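Local coordinates for CheC, inhibitor of MCP methylation / FliN fusion protein (Thermotoga maritima, PDB 4HYN) that is a flagellar rotor protein of the CheC phosphatase family, probably acting as a phosphatase in chemotaxis signalling, at residues V50-F54 with D146-F151. Numbering follows the deposited sequence.
Sequences VKSDF and DPNTQF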
# COMPACT_ATOMS: atom_id res chain seq x y z
N VAL A 50 -6.09 -12.48 -7.46
CA VAL A 50 -5.04 -11.55 -7.03
C VAL A 50 -3.61 -12.07 -7.18
O VAL A 50 -2.77 -11.39 -7.77
CB VAL A 50 -5.27 -11.05 -5.59
CG1 VAL A 50 -4.09 -10.20 -5.13
CG2 VAL A 50 -6.54 -10.24 -5.52
N LYS A 51 -3.35 -13.27 -6.67
CA LYS A 51 -2.02 -13.85 -6.75
C LYS A 51 -1.46 -13.89 -8.18
O LYS A 51 -0.28 -13.62 -8.40
CB LYS A 51 -1.98 -15.25 -6.15
CG LYS A 51 -0.58 -15.82 -6.03
CD LYS A 51 -0.59 -17.31 -5.75
CE LYS A 51 0.83 -17.86 -5.70
NZ LYS A 51 0.87 -19.34 -5.62
N SER A 52 -2.32 -14.20 -9.16
CA SER A 52 -1.88 -14.28 -10.55
C SER A 52 -1.49 -12.92 -11.15
O SER A 52 -0.96 -12.87 -12.26
CB SER A 52 -2.94 -14.96 -11.42
OG SER A 52 -4.14 -14.19 -11.46
N ASP A 53 -1.79 -11.84 -10.43
CA ASP A 53 -1.45 -10.49 -10.90
C ASP A 53 0.02 -10.17 -10.68
O ASP A 53 0.57 -9.28 -11.32
CB ASP A 53 -2.27 -9.43 -10.17
CG ASP A 53 -3.68 -9.33 -10.67
OD1 ASP A 53 -4.48 -8.68 -9.96
OD2 ASP A 53 -4.00 -9.86 -11.76
N PHE A 54 0.65 -10.86 -9.72
CA PHE A 54 2.05 -10.65 -9.40
C PHE A 54 2.88 -11.88 -9.72
O PHE A 54 2.37 -13.00 -9.68
CB PHE A 54 2.21 -10.31 -7.92
CG PHE A 54 1.31 -9.20 -7.45
CD1 PHE A 54 1.64 -7.88 -7.67
CD2 PHE A 54 0.12 -9.50 -6.79
CE1 PHE A 54 0.80 -6.85 -7.25
CE2 PHE A 54 -0.74 -8.47 -6.35
CZ PHE A 54 -0.39 -7.15 -6.59
N ASP A 146 5.77 -19.72 -6.57
CA ASP A 146 5.58 -20.98 -5.85
C ASP A 146 4.07 -21.22 -5.86
O ASP A 146 3.31 -20.46 -5.27
CB ASP A 146 6.09 -20.85 -4.41
CG ASP A 146 5.98 -22.15 -3.61
OD1 ASP A 146 5.13 -23.02 -3.93
OD2 ASP A 146 6.75 -22.31 -2.65
N PRO A 147 3.62 -22.30 -6.52
CA PRO A 147 2.18 -22.62 -6.59
C PRO A 147 1.48 -22.86 -5.26
O PRO A 147 0.26 -22.74 -5.18
CB PRO A 147 2.14 -23.86 -7.49
CG PRO A 147 3.48 -24.47 -7.29
CD PRO A 147 4.40 -23.29 -7.27
N ASN A 148 2.25 -23.14 -4.21
CA ASN A 148 1.67 -23.41 -2.90
C ASN A 148 1.40 -22.17 -2.06
O ASN A 148 0.65 -22.24 -1.08
CB ASN A 148 2.58 -24.36 -2.11
CG ASN A 148 2.84 -25.65 -2.84
OD1 ASN A 148 1.91 -26.30 -3.34
ND2 ASN A 148 4.11 -26.03 -2.94
N THR A 149 2.03 -21.05 -2.40
CA THR A 149 1.83 -19.83 -1.64
C THR A 149 0.48 -19.19 -1.91
O THR A 149 -0.10 -19.34 -2.98
CB THR A 149 2.94 -18.80 -1.89
OG1 THR A 149 3.00 -18.48 -3.28
CG2 THR A 149 4.29 -19.34 -1.42
N GLN A 150 -0.05 -18.51 -0.91
CA GLN A 150 -1.33 -17.84 -1.05
C GLN A 150 -1.21 -16.37 -0.68
O GLN A 150 -0.49 -16.00 0.25
CB GLN A 150 -2.39 -18.53 -0.17
CG GLN A 150 -2.64 -20.00 -0.55
CD GLN A 150 -3.52 -20.74 0.46
OE1 GLN A 150 -3.46 -21.97 0.57
NE2 GLN A 150 -4.33 -19.99 1.21
N PHE A 151 -1.89 -15.51 -1.44
CA PHE A 151 -1.87 -14.09 -1.13
C PHE A 151 -2.59 -13.90 0.23
O PHE A 151 -3.53 -14.65 0.55
CB PHE A 151 -2.61 -13.32 -2.24
CG PHE A 151 -2.33 -11.85 -2.24
CD1 PHE A 151 -3.13 -10.97 -1.52
CD2 PHE A 151 -1.26 -11.34 -2.96
CE1 PHE A 151 -2.86 -9.60 -1.51
CE2 PHE A 151 -0.99 -9.98 -2.96
CZ PHE A 151 -1.79 -9.11 -2.23
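K51 sends its ammonium group into the turn D146-T149 and gives hydrogen bonds to two backbone oxygens there. K51 NZ lies 2.7 Å from D146 O and 2.8 Å from T149 O. Both carbonyls are met at a bend, with NZ tilted out of their planes. K51 CG stands anti to the backbone N (chi1 -172°) and the chain is extended beyond it, which gives the reach. D146 O takes a second bond, from T149 N, so the type I turn closes on the same oxygen that K51 grips. The two donors approach D146 O from opposite faces of its plane. Within the turn, N148 N donates to D146 OD1 at 2.9 Å, an Asx turn, and meets it from above the carboxylate plane. The one T149 hydroxyl proton has N143 O and D146 O both within reach. In the fold, the contact joins the loop between strands 35-46 and 57-66 to the loop between 133-143 and 161-171. With an alanine here in place of K51, T149 O would probably lose this donor, while D146 O would keep only the bond from T149 N among those described. Apolar groups meet beside the lysine. V50 CG1 sits over the centre of one face of the F151 ring, a CH-pi contact of 3.5 Å from CG1 to the ring centroid. The F54 and F151 rings are nearly parallel (12°) but slid apart, touching CE2 to CE2 at 3.7 Å. V76 of strand 71-78 touches both phenylalanines.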